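GNA33 (Neisseria gonorrhoeae FA 1090, PDB 2G5D) probably cleaves the beta-1,4 linkage between MurNAc and GlcNAc in peptidoglycan as a lytic transglycosylase, leaving a 1,6-anhydro bond on the MurNAc residue. Local coordinates at residues G142-F147 and G223-L228; S49-A54 and Y407-L412; V269-Y274 and E304-N309; K127-R132 and L248-G253. All coordinates share one frame; numbering follows the deposited sequence.

Contact 1. Residues G142-F147 and G223-L228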
loop_
_atom_site.group_PDB
_atom_site.type_symbol
_atom_site.label_atom_id
_atom_site.label_comp_id
_atom_site.label_asym_id
_atom_site.label_seq_id
_atom_site.Cartn_x
_atom_site.Cartn_y
_atom_site.Cartn_z
ATOM N N GLY A 142 12.670 12.339 7.422
ATOM C CA GLY A 142 13.154 11.527 6.323
ATOM C C GLY A 142 14.210 10.569 6.825
ATOM O O GLY A 142 14.420 10.453 8.035
ATOM N N ILE A 143 14.869 9.870 5.905
ATOM C CA ILE A 143 15.950 8.947 6.264
ATOM C C ILE A 143 17.080 9.658 7.042
ATOM O O ILE A 143 17.705 10.593 6.527
ATOM C CB ILE A 143 16.498 8.184 5.026
ATOM C CG1 ILE A 143 15.412 7.271 4.444
ATOM C CG2 ILE A 143 17.746 7.371 5.393
ATOM C CD1 ILE A 143 15.617 6.907 2.982
ATOM N N PRO A 144 17.330 9.222 8.291
ATOM C CA PRO A 144 18.363 9.810 9.152
ATOM C C PRO A 144 19.770 9.791 8.547
ATOM O O PRO A 144 20.059 8.988 7.657
ATOM C CB PRO A 144 18.310 8.937 10.405
ATOM C CG PRO A 144 16.957 8.362 10.406
ATOM C CD PRO A 144 16.613 8.134 8.973
ATOM N N ASP A 145 20.630 10.681 9.037
ATOM C CA ASP A 145 22.015 10.796 8.576
ATOM C C ASP A 145 22.871 9.558 8.866
ATOM O O ASP A 145 23.889 9.340 8.212
ATOM C CB ASP A 145 22.672 12.011 9.227
ATOM C CG ASP A 145 21.974 13.312 8.892
ATOM O OD1 ASP A 145 21.055 13.306 8.035
ATOM O OD2 ASP A 145 22.359 14.345 9.489
ATOM N N ASP A 146 22.470 8.762 9.852
ATOM C CA ASP A 146 23.251 7.600 10.283
ATOM C C ASP A 146 22.488 6.286 10.093
ATOM O O ASP A 146 22.857 5.250 10.643
ATOM C CB ASP A 146 23.657 7.757 11.754
ATOM C CG ASP A 146 22.460 7.748 12.703
ATOM O OD1 ASP A 146 21.365 8.221 12.315
ATOM O OD2 ASP A 146 22.617 7.263 13.844
ATOM N N PHE A 147 21.414 6.340 9.322
ATOM C CA PHE A 147 20.569 5.181 9.081
ATOM C C PHE A 147 21.173 4.386 7.932
ATOM O O PHE A 147 21.253 4.883 6.815
ATOM C CB PHE A 147 19.160 5.662 8.748
ATOM C CG PHE A 147 18.171 4.565 8.489
ATOM C CD1 PHE A 147 17.411 4.043 9.524
ATOM C CD2 PHE A 147 17.963 4.084 7.199
ATOM C CE1 PHE A 147 16.473 3.044 9.284
ATOM C CE2 PHE A 147 17.037 3.080 6.957
ATOM C CZ PHE A 147 16.287 2.563 8.013
ATOM N N GLY A 223 18.890 16.508 15.608
ATOM C CA GLY A 223 20.128 16.937 14.963
ATOM C C GLY A 223 20.717 16.004 13.916
ATOM O O GLY A 223 21.783 16.291 13.377
ATOM N N LYS A 224 20.046 14.892 13.615
ATOM C CA LYS A 224 20.640 13.880 12.727
ATOM C C LYS A 224 19.666 13.245 11.720
ATOM O O LYS A 224 19.884 12.120 11.254
ATOM C CB LYS A 224 21.375 12.800 13.538
ATOM C CG LYS A 224 20.486 11.961 14.456
ATOM C CD LYS A 224 21.260 10.806 15.042
ATOM C CE LYS A 224 20.317 9.723 15.528
ATOM N NZ LYS A 224 21.076 8.650 16.228
ATOM N N ALA A 225 18.597 13.964 11.395
ATOM C CA ALA A 225 17.652 13.525 10.374
ATOM C C ALA A 225 16.965 14.732 9.746
ATOM O O ALA A 225 16.610 15.676 10.458
ATOM C CB ALA A 225 16.622 12.571 10.963
ATOM N N PRO A 226 16.782 14.710 8.408
ATOM C CA PRO A 226 16.001 15.770 7.758
ATOM C C PRO A 226 14.551 15.734 8.233
ATOM O O PRO A 226 13.995 14.650 8.433
ATOM C CB PRO A 226 16.091 15.424 6.267
ATOM C CG PRO A 226 16.443 13.987 6.217
ATOM C CD PRO A 226 17.274 13.713 7.439
ATOM N N ILE A 227 13.975 16.911 8.461
ATOM C CA ILE A 227 12.568 17.049 8.822
ATOM C C ILE A 227 11.798 17.599 7.612
ATOM O O ILE A 227 12.161 18.637 7.047
ATOM C CB ILE A 227 12.389 17.951 10.070
ATOM C CG1 ILE A 227 13.014 17.278 11.293
ATOM C CG2 ILE A 227 10.916 18.248 10.336
ATOM C CD1 ILE A 227 13.633 18.251 12.285
ATOM N N LEU A 228 10.744 16.890 7.214
ATOM C CA LEU A 228 9.995 17.243 6.011
ATOM C C LEU A 228 8.846 18.202 6.306
ATOM O O LEU A 228 8.238 18.761 5.395
ATOM C CB LEU A 228 9.473 15.979 5.311
ATOM C CG LEU A 228 10.442 14.800 5.114
ATOM C CD1 LEU A 228 9.707 13.646 4.469
ATOM C CD2 LEU A 228 11.667 15.165 4.297
#
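Two backbone hydrogen bonds tie G142-F147 to G223-L228. G142 N gives its hydrogen to P226 O at 2.8 Å, and D145 N gives its own to K224 O at 2.7 Å; both are nearly straight at hydrogen. The two segments run in roughly opposite directions, 153° apart. As loops, G142-F147 and G223-P226 continue the antiparallel pairing of strands 138-141 and 227-231 within the MltA-specific insert domain, I227 and L228 already belonging to the second strand, and a type I turn from P144 to F147 then leads toward strand 148-151. The charged contact lies at this turn. K224 NZ forms a salt bridge with D146 OD2 at 3.2 Å, meeting the oxygen on its syn side but 32° out of the carboxylate plane. The lysine chain, extended beyond CG, crosses the aspartate side chain obliquely, and its CD and CE come near the carboxylate. Each partner is also gripped from outside: D146 OD1 hydrogen-bonds Y210 OH, and K224 NZ hydrogen-bonds H211 NE2, which should fix the pair firmly. Apolar packing joins A225 to P144, their CB atoms 4.0 Å apart. Other van der Waals contacts involve polar atoms. P226 CD sits 3.3 Å from I143 O, and the P226 ring and the D145 side chain slide past each other in opposite directions. L228 CG approaches G142 N at 4.0 Å.

Contact 2. Residues S49-A54 and Y407-L412; sequences SMPHWA and YVWQLL
M50 lays its CG over one face of the W409 indole, 3.7 Å from the centroid of the five-membered ring and 8° off the ring normal, a CH-pi contact. CG stands anti to the carbonyl carbon (chi1 -62°), and beyond it the sulfur lies obliquely above the same ring, 4.3 Å from the centroid, which makes this a Met-aromatic contact as well. The two side chains slide past each other in opposite directions, and M50 SD goes on to meet L411 CD1 tip to tip at 4.0 Å. P51 reaches the far, six-membered end of the indole, with CD 3.6 Å from W409 CH2. W53 CH2 approaches L411 CD2 at 3.9 Å; its own indole nitrogen, NE1, is bonded to E100 OE1, and F58 meets the W53 ring edge-to-face. W409 and L411, two residues apart on strand 403-413, both point toward the loop, while M50 to W53 form a type II turn that presents M50, P51 and W53 to them. F354 of strand 352-358 also touches M50 and P51. The result is apolar packing of loop 49-54 on strand 403-413 of the 3D domain, a family assigned to the double-psi beta-barrel clan.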
loop_
_atom_site.group_PDB
_atom_site.type_symbol
_atom_site.label_atom_id
_atom_site.label_comp_id
_atom_site.label_asym_id
_atom_site.label_seq_id
_atom_site.Cartn_x
_atom_site.Cartn_y
_atom_site.Cartn_z
ATOM N N SER A 49 -19.593 -12.021 -18.353
ATOM C CA SER A 49 -19.788 -12.713 -17.078
ATOM C C SER A 49 -19.432 -11.862 -15.817
ATOM O O SER A 49 -19.797 -12.234 -14.693
ATOM C CB SER A 49 -19.050 -14.052 -17.100
ATOM O OG SER A 49 -19.672 -14.910 -18.042
ATOM N N MET A 50 -18.710 -10.750 -16.007
ATOM C CA MET A 50 -18.478 -9.777 -14.935
ATOM C C MET A 50 -19.704 -8.856 -14.757
ATOM O O MET A 50 -20.220 -8.312 -15.726
ATOM C CB MET A 50 -17.178 -8.979 -15.149
ATOM C CG MET A 50 -15.967 -9.875 -15.151
ATOM S SD MET A 50 -14.355 -9.187 -15.563
ATOM C CE MET A 50 -14.286 -9.314 -17.347
ATOM N N PRO A 51 -20.213 -8.760 -13.514
ATOM C CA PRO A 51 -21.446 -8.019 -13.287
ATOM C C PRO A 51 -21.226 -6.514 -13.505
ATOM O O PRO A 51 -20.222 -5.982 -13.064
ATOM C CB PRO A 51 -21.803 -8.347 -11.834
ATOM C CG PRO A 51 -20.508 -8.752 -11.176
ATOM C CD PRO A 51 -19.642 -9.335 -12.275
ATOM N N HIS A 52 -22.144 -5.866 -14.223
ATOM C CA HIS A 52 -22.037 -4.435 -14.548
ATOM C C HIS A 52 -20.828 -4.052 -15.401
ATOM O O HIS A 52 -20.473 -2.878 -15.484
ATOM C CB HIS A 52 -22.084 -3.572 -13.289
ATOM C CG HIS A 52 -23.360 -3.694 -12.527
ATOM N ND1 HIS A 52 -23.553 -3.085 -11.306
ATOM C CD2 HIS A 52 -24.506 -4.366 -12.803
ATOM C CE1 HIS A 52 -24.768 -3.369 -10.866
ATOM N NE2 HIS A 52 -25.359 -4.159 -11.749
ATOM N N TRP A 53 -20.241 -5.039 -16.062
ATOM C CA TRP A 53 -19.214 -4.822 -17.067
ATOM C C TRP A 53 -19.590 -3.703 -18.047
ATOM O O TRP A 53 -18.807 -2.787 -18.270
ATOM C CB TRP A 53 -18.981 -6.097 -17.873
ATOM C CG TRP A 53 -17.992 -5.863 -18.957
ATOM C CD1 TRP A 53 -18.247 -5.621 -20.285
ATOM C CD2 TRP A 53 -16.569 -5.796 -18.798
ATOM N NE1 TRP A 53 -17.046 -5.421 -20.961
ATOM C CE2 TRP A 53 -16.013 -5.527 -20.068
ATOM C CE3 TRP A 53 -15.707 -5.971 -17.703
ATOM C CZ2 TRP A 53 -14.628 -5.408 -20.267
ATOM C CZ3 TRP A 53 -14.333 -5.844 -17.896
ATOM C CH2 TRP A 53 -13.812 -5.576 -19.170
ATOM N N ALA A 54 -20.773 -3.810 -18.641
ATOM C CA ALA A 54 -21.285 -2.837 -19.631
ATOM C C ALA A 54 -21.249 -1.393 -19.152
ATOM O O ALA A 54 -20.877 -0.490 -19.930
ATOM C CB ALA A 54 -22.725 -3.211 -20.035
ATOM N N TYR A 407 -15.615 -10.967 -5.153
ATOM C CA TYR A 407 -15.255 -11.907 -6.208
ATOM C C TYR A 407 -14.298 -11.196 -7.118
ATOM O O TYR A 407 -14.441 -9.994 -7.341
ATOM C CB TYR A 407 -16.496 -12.311 -6.995
ATOM C CG TYR A 407 -17.501 -12.975 -6.097
ATOM C CD1 TYR A 407 -18.592 -12.268 -5.602
ATOM C CD2 TYR A 407 -17.327 -14.291 -5.705
ATOM C CE1 TYR A 407 -19.500 -12.872 -4.745
ATOM C CE2 TYR A 407 -18.239 -14.916 -4.864
ATOM C CZ TYR A 407 -19.313 -14.199 -4.380
ATOM O OH TYR A 407 -20.213 -14.824 -3.542
ATOM N N VAL A 408 -13.323 -11.922 -7.643
ATOM C CA VAL A 408 -12.337 -11.254 -8.472
ATOM C C VAL A 408 -12.077 -11.947 -9.797
ATOM O O VAL A 408 -12.139 -13.172 -9.906
ATOM C CB VAL A 408 -11.008 -10.931 -7.696
ATOM C CG1 VAL A 408 -11.305 -10.242 -6.340
ATOM C CG2 VAL A 408 -10.139 -12.138 -7.525
ATOM N N TRP A 409 -11.778 -11.148 -10.809
ATOM C CA TRP A 409 -11.402 -11.694 -12.100
ATOM C C TRP A 409 -10.157 -10.965 -12.459
ATOM O O TRP A 409 -10.104 -9.738 -12.369
ATOM C CB TRP A 409 -12.446 -11.404 -13.183
ATOM C CG TRP A 409 -13.792 -12.079 -13.014
ATOM C CD1 TRP A 409 -14.269 -13.104 -13.744
ATOM C CD2 TRP A 409 -14.838 -11.695 -12.113
ATOM N NE1 TRP A 409 -15.565 -13.417 -13.357
ATOM C CE2 TRP A 409 -15.934 -12.573 -12.344
ATOM C CE3 TRP A 409 -14.960 -10.702 -11.136
ATOM C CZ2 TRP A 409 -17.145 -12.501 -11.609
ATOM C CZ3 TRP A 409 -16.158 -10.632 -10.388
ATOM C CH2 TRP A 409 -17.233 -11.526 -10.633
ATOM N N GLN A 410 -9.150 -11.707 -12.885
ATOM C CA GLN A 410 -7.903 -11.094 -13.323
ATOM C C GLN A 410 -7.881 -11.023 -14.862
ATOM O O GLN A 410 -8.116 -12.042 -15.514
ATOM C CB GLN A 410 -6.749 -11.967 -12.803
ATOM C CG GLN A 410 -5.369 -11.459 -13.166
ATOM C CD GLN A 410 -4.243 -12.245 -12.508
ATOM O OE1 GLN A 410 -3.171 -11.703 -12.300
ATOM N NE2 GLN A 410 -4.470 -13.535 -12.205
ATOM N N LEU A 411 -7.613 -9.829 -15.432
ATOM C CA LEU A 411 -7.495 -9.628 -16.907
ATOM C C LEU A 411 -6.021 -9.583 -17.302
ATOM O O LEU A 411 -5.232 -8.872 -16.698
ATOM C CB LEU A 411 -8.264 -8.363 -17.398
ATOM C CG LEU A 411 -9.808 -8.472 -17.503
ATOM C CD1 LEU A 411 -10.415 -8.758 -16.150
ATOM C CD2 LEU A 411 -10.461 -7.199 -18.102
ATOM N N LEU A 412 -5.651 -10.398 -18.280
ATOM C CA LEU A 412 -4.263 -10.498 -18.717
ATOM C C LEU A 412 -4.256 -10.398 -20.231
ATOM O O LEU A 412 -5.219 -10.859 -20.891
ATOM C CB LEU A 412 -3.651 -11.859 -18.281
ATOM C CG LEU A 412 -3.488 -12.063 -16.775
ATOM C CD1 LEU A 412 -3.168 -13.533 -16.456
ATOM C CD2 LEU A 412 -2.419 -11.102 -16.197
#

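Contact 3. Residues V269-Y274 and E304-N309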
loop_
_atom_site.group_PDB
_atom_site.type_symbol
_atom_site.label_atom_id
_atom_site.label_comp_id
_atom_site.label_asym_id
_atom_site.label_seq_id
_atom_site.Cartn_x
_atom_site.Cartn_y
_atom_site.Cartn_z
ATOM N N VAL A 269 3.206 -3.180 16.135
ATOM C CA VAL A 269 2.252 -3.550 17.178
ATOM C C VAL A 269 1.033 -2.634 17.094
ATOM O O VAL A 269 1.174 -1.414 16.998
ATOM C CB VAL A 269 2.886 -3.482 18.600
ATOM C CG1 VAL A 269 1.828 -3.679 19.688
ATOM C CG2 VAL A 269 4.004 -4.509 18.743
ATOM N N SER A 270 -0.161 -3.223 17.112
ATOM C CA SER A 270 -1.394 -2.437 17.180
ATOM C C SER A 270 -1.567 -1.743 18.545
ATOM O O SER A 270 -1.715 -2.398 19.578
ATOM C CB SER A 270 -2.614 -3.308 16.881
ATOM O OG SER A 270 -3.785 -2.517 16.838
ATOM N N ILE A 271 -1.542 -0.415 18.531
ATOM C CA ILE A 271 -1.801 0.394 19.725
ATOM C C ILE A 271 -3.273 0.309 20.149
ATOM O O ILE A 271 -3.590 0.405 21.334
ATOM C CB ILE A 271 -1.352 1.882 19.548
ATOM C CG1 ILE A 271 -2.100 2.571 18.387
ATOM C CG2 ILE A 271 0.187 1.970 19.388
ATOM C CD1 ILE A 271 -2.140 4.114 18.469
ATOM N N GLY A 272 -4.159 0.118 19.171
ATOM C CA GLY A 272 -5.578 -0.134 19.422
ATOM C C GLY A 272 -5.864 -1.391 20.231
ATOM O O GLY A 272 -6.755 -1.392 21.077
ATOM N N ARG A 273 -5.104 -2.454 19.968
ATOM C CA ARG A 273 -5.202 -3.694 20.737
ATOM C C ARG A 273 -4.532 -3.541 22.091
ATOM O O ARG A 273 -4.959 -4.162 23.064
ATOM C CB ARG A 273 -4.603 -4.887 19.980
ATOM C CG ARG A 273 -5.406 -5.329 18.762
ATOM C CD ARG A 273 -4.867 -6.624 18.136
ATOM N NE ARG A 273 -5.008 -6.587 16.681
ATOM C CZ ARG A 273 -4.000 -6.420 15.825
ATOM N NH1 ARG A 273 -2.745 -6.314 16.260
ATOM N NH2 ARG A 273 -4.245 -6.374 14.520
ATOM N N TYR A 274 -3.484 -2.718 22.154
ATOM C CA TYR A 274 -2.833 -2.404 23.425
ATOM C C TYR A 274 -3.777 -1.656 24.378
ATOM O O TYR A 274 -3.898 -2.016 25.552
ATOM C CB TYR A 274 -1.542 -1.604 23.214
ATOM C CG TYR A 274 -0.917 -1.128 24.512
ATOM C CD1 TYR A 274 -0.141 -1.990 25.286
ATOM C CD2 TYR A 274 -1.119 0.179 24.976
ATOM C CE1 TYR A 274 0.429 -1.569 26.491
ATOM C CE2 TYR A 274 -0.551 0.612 26.180
ATOM C CZ TYR A 274 0.223 -0.272 26.930
ATOM O OH TYR A 274 0.795 0.131 28.119
ATOM N N GLU A 304 3.470 6.431 26.396
ATOM C CA GLU A 304 3.300 5.005 26.664
ATOM C C GLU A 304 2.668 4.220 25.506
ATOM O O GLU A 304 3.169 3.168 25.106
ATOM C CB GLU A 304 2.417 4.863 27.900
ATOM C CG GLU A 304 2.071 3.451 28.310
ATOM C CD GLU A 304 0.848 3.418 29.205
ATOM O OE1 GLU A 304 0.661 4.365 29.997
ATOM O OE2 GLU A 304 0.069 2.454 29.107
ATOM N N VAL A 305 1.547 4.725 25.000
ATOM C CA VAL A 305 0.735 4.016 24.030
ATOM C C VAL A 305 1.419 4.030 22.665
ATOM O O VAL A 305 1.572 2.968 22.046
ATOM C CB VAL A 305 -0.708 4.589 23.950
ATOM C CG1 VAL A 305 -1.446 4.051 22.724
ATOM C CG2 VAL A 305 -1.482 4.241 25.207
ATOM N N LEU A 306 1.857 5.218 22.231
ATOM C CA LEU A 306 2.576 5.378 20.955
ATOM C C LEU A 306 3.877 4.570 20.921
ATOM O O LEU A 306 4.172 3.908 19.926
ATOM C CB LEU A 306 2.829 6.856 20.655
ATOM C CG LEU A 306 1.829 7.594 19.745
ATOM C CD1 LEU A 306 0.365 7.289 20.034
ATOM C CD2 LEU A 306 2.072 9.084 19.790
ATOM N N GLY A 307 4.626 4.594 22.022
ATOM C CA GLY A 307 5.834 3.788 22.149
ATOM C C GLY A 307 5.678 2.272 22.083
ATOM O O GLY A 307 6.657 1.567 21.934
ATOM N N GLN A 308 4.456 1.763 22.200
ATOM C CA GLN A 308 4.228 0.314 22.103
ATOM C C GLN A 308 4.466 -0.253 20.691
ATOM O O GLN A 308 4.766 -1.437 20.541
ATOM C CB GLN A 308 2.822 -0.061 22.595
ATOM C CG GLN A 308 2.580 0.265 24.066
ATOM C CD GLN A 308 3.586 -0.395 25.005
ATOM O OE1 GLN A 308 3.869 -1.586 24.888
ATOM N NE2 GLN A 308 4.119 0.384 25.955
ATOM N N ASN A 309 4.332 0.591 19.670
ATOM C CA ASN A 309 4.624 0.218 18.270
ATOM C C ASN A 309 6.059 0.616 17.931
ATOM O O ASN A 309 6.289 1.756 17.520
ATOM C CB ASN A 309 3.628 0.928 17.328
ATOM C CG ASN A 309 3.848 0.604 15.835
ATOM O OD1 ASN A 309 3.588 1.436 14.963
ATOM N ND2 ASN A 309 4.317 -0.594 15.548
#
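This is a partly buried contact inside the MltA-specific insert domain, where the start of helix 271-276 packs on helix 302-306 and the type I turn L306-N309. Y274 carries much of it. Its ring has Q308 CG directly over the centre of one face, 3.5 Å from the centroid, a CH-pi contact. The Q308 amide continues over that face, its plane only 9° from the ring plane. Q308 is bent at chi2 (-57°), and its NE2 donates to E304 O at 3.1 Å, which holds the amide flat above the ring. At the ring edge Y274 OH donates to E304 OE2 at 2.6 Å, meeting the oxygen on its anti side; ring and carboxylate planes stand at 86°. E304 OE2 also bonds Y280 OH and OE1 forms a salt bridge with R301, so both carboxylate oxygens have partners, which would be expected to stabilise the charge. V305 CG2 touches the ring edge, 3.9 Å from Y274 CE2. S270 sits at the N-cap, just before helix 271-276; its OG accepts a weak bond from R273 N. One residue on, I271 points toward segment 304-309, its CB 3.8 Å from V305 CG1 and its CG2 3.2 Å from V305 O. F238 of helix 234-243 closes this apolar patch, touching I271, L306 and N309. At the other end, V269 CB lies against Q308 O at 3.4 Å.

Contact 4. Residues K127-R132 and L248-G253; sequences KGDGRR and LKTPSG
G128 N donates to K249 O at 3.3 Å. This is the last pairing of parallel strands 116-129 and 246-249 in the MltA-specific insert domain: K127 and K249 form the bridge, and their side chains leave on the same face of the sheet. The bond is not ideal, for the donor stands above the carbonyl plane, 54° out of it. A CA-H...O contact from K127 CA reaches the same K249 O, while T250 CA comes to G128 O at 3.2 Å, nearly straight at 175°. The touching parts run 84° apart in direction, yet D129 and T250 stay side by side. L248 CD1 rests 3.6 Å from D129 O. The D129 and P251 side chains cross at about a right angle, OD2 lying 3.5 Å from P251 CD. Further out, the carboxylate is positioned from its own segment. G130 N donates to OD1 through the anti lone pair, and R131 NH2 stands 3.7 Å from D129 OD2 in a long salt bridge that joins charges without aiming an N-H. Neighbouring strands frame the pair: D129 bonds Y230 through the backbone, L248 pairs with I256, and K249 NZ turns away to Y255 OH. P251 lies within a type I turn from T250 to G253, which reverses the chain toward strand 255-263 and is closed by G253 N donating to T250 O at 2.8 Å.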
loop_
_atom_site.group_PDB
_atom_site.type_symbol
_atom_site.label_atom_id
_atom_site.label_comp_id
_atom_site.label_asym_id
_atom_site.label_seq_id
_atom_site.Cartn_x
_atom_site.Cartn_y
_atom_site.Cartn_z
ATOM N N LYS A 127 -3.526 18.055 9.167
ATOM C CA LYS A 127 -3.127 19.447 9.399
ATOM C C LYS A 127 -1.662 19.516 9.855
ATOM O O LYS A 127 -1.204 18.702 10.663
ATOM C CB LYS A 127 -4.042 20.101 10.435
ATOM C CG LYS A 127 -5.494 20.231 10.021
ATOM C CD LYS A 127 -6.314 20.748 11.205
ATOM C CE LYS A 127 -7.714 21.139 10.795
ATOM N NZ LYS A 127 -8.387 21.907 11.889
ATOM N N GLY A 128 -0.926 20.479 9.313
ATOM C CA GLY A 128 0.497 20.593 9.597
ATOM C C GLY A 128 1.110 21.763 8.866
ATOM O O GLY A 128 0.387 22.601 8.339
ATOM N N ASP A 129 2.441 21.819 8.836
ATOM C CA ASP A 129 3.153 22.917 8.176
ATOM C C ASP A 129 4.526 22.457 7.683
ATOM O O ASP A 129 5.001 21.403 8.068
ATOM C CB ASP A 129 3.296 24.112 9.140
ATOM C CG ASP A 129 2.975 25.464 8.484
ATOM O OD1 ASP A 129 3.294 25.679 7.290
ATOM O OD2 ASP A 129 2.399 26.323 9.185
ATOM N N GLY A 130 5.157 23.260 6.829
ATOM C CA GLY A 130 6.533 23.012 6.393
ATOM C C GLY A 130 7.539 23.500 7.419
ATOM O O GLY A 130 8.740 23.301 7.257
ATOM N N ARG A 131 7.021 24.125 8.479
ATOM C CA ARG A 131 7.800 24.708 9.567
ATOM C C ARG A 131 7.233 24.271 10.892
ATOM O O ARG A 131 6.099 23.796 10.972
ATOM C CB ARG A 131 7.639 26.218 9.563
ATOM C CG ARG A 131 8.663 27.024 8.836
ATOM C CD ARG A 131 8.228 28.488 8.895
ATOM N NE ARG A 131 6.784 28.612 8.647
ATOM C CZ ARG A 131 5.913 29.283 9.408
ATOM N NH1 ARG A 131 6.313 29.936 10.489
ATOM N NH2 ARG A 131 4.627 29.308 9.070
ATOM N N ARG A 132 8.008 24.476 11.948
ATOM C CA ARG A 132 7.478 24.362 13.291
ATOM C C ARG A 132 6.702 25.646 13.580
ATOM O O ARG A 132 7.202 26.729 13.352
ATOM C CB ARG A 132 8.617 24.178 14.287
ATOM C CG ARG A 132 8.178 23.670 15.638
ATOM C CD ARG A 132 9.266 23.876 16.659
ATOM N NE ARG A 132 8.842 23.426 17.982
ATOM C CZ ARG A 132 9.343 23.874 19.132
ATOM N NH1 ARG A 132 10.291 24.810 19.144
ATOM N NH2 ARG A 132 8.886 23.390 20.284
ATOM N N LEU A 248 0.424 16.620 4.200
ATOM C CA LEU A 248 0.174 17.701 5.163
ATOM C C LEU A 248 -0.690 18.780 4.521
ATOM O O LEU A 248 -0.419 19.193 3.402
ATOM C CB LEU A 248 1.474 18.315 5.692
ATOM C CG LEU A 248 2.487 17.426 6.418
ATOM C CD1 LEU A 248 3.742 18.251 6.747
ATOM C CD2 LEU A 248 1.910 16.755 7.693
ATOM N N LYS A 249 -1.747 19.205 5.206
ATOM C CA LYS A 249 -2.555 20.330 4.725
ATOM C C LYS A 249 -2.215 21.546 5.565
ATOM O O LYS A 249 -2.577 21.604 6.742
ATOM C CB LYS A 249 -4.061 20.028 4.756
ATOM C CG LYS A 249 -4.957 21.178 4.276
ATOM C CD LYS A 249 -6.201 20.650 3.559
ATOM C CE LYS A 249 -6.982 21.763 2.879
ATOM N NZ LYS A 249 -7.532 21.313 1.568
ATOM N N THR A 250 -1.493 22.492 4.953
ATOM C CA THR A 250 -0.987 23.685 5.650
ATOM C C THR A 250 -2.145 24.643 5.961
ATOM O O THR A 250 -3.192 24.545 5.325
ATOM C CB THR A 250 0.154 24.389 4.852
ATOM O OG1 THR A 250 -0.381 25.091 3.718
ATOM C CG2 THR A 250 1.231 23.379 4.401
ATOM N N PRO A 251 -1.973 25.567 6.942
ATOM C CA PRO A 251 -3.089 26.448 7.325
ATOM C C PRO A 251 -3.761 27.220 6.170
ATOM O O PRO A 251 -4.931 27.614 6.296
ATOM C CB PRO A 251 -2.447 27.409 8.336
ATOM C CG PRO A 251 -1.309 26.614 8.924
ATOM C CD PRO A 251 -0.771 25.829 7.763
ATOM N N SER A 252 -3.038 27.421 5.067
ATOM C CA SER A 252 -3.574 28.127 3.902
ATOM C C SER A 252 -4.220 27.195 2.861
ATOM O O SER A 252 -4.730 27.661 1.838
ATOM C CB SER A 252 -2.494 29.001 3.250
ATOM O OG SER A 252 -1.370 28.227 2.883
ATOM N N GLY A 253 -4.208 25.892 3.134
ATOM C CA GLY A 253 -4.844 24.912 2.262
ATOM C C GLY A 253 -3.926 24.219 1.268
ATOM O O GLY A 253 -4.391 23.412 0.465
#

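In the fold
Contacts 1, 3 and 4 all belong to the MltA-specific insert domain, whereas contact 2 lies across the centre of the chain and joins the loop 49-54 to strand 403-413 of the 3D-domain region. Contacts 1 and 4 are closest, their nearest atoms about 5 Å apart, and are linked by neighbouring strands 227-231 and 116-129. Strand 116-129 also pairs with 403-413, so it connects contact 4 to contact 2 although their centres are about 42 Å apart. Contact 3 stands off from contacts 1 and 4, with nearest atoms about 13 and 14 Å away. In sequence, contact 1 nests inside contact 4, and contact 2 encloses all three.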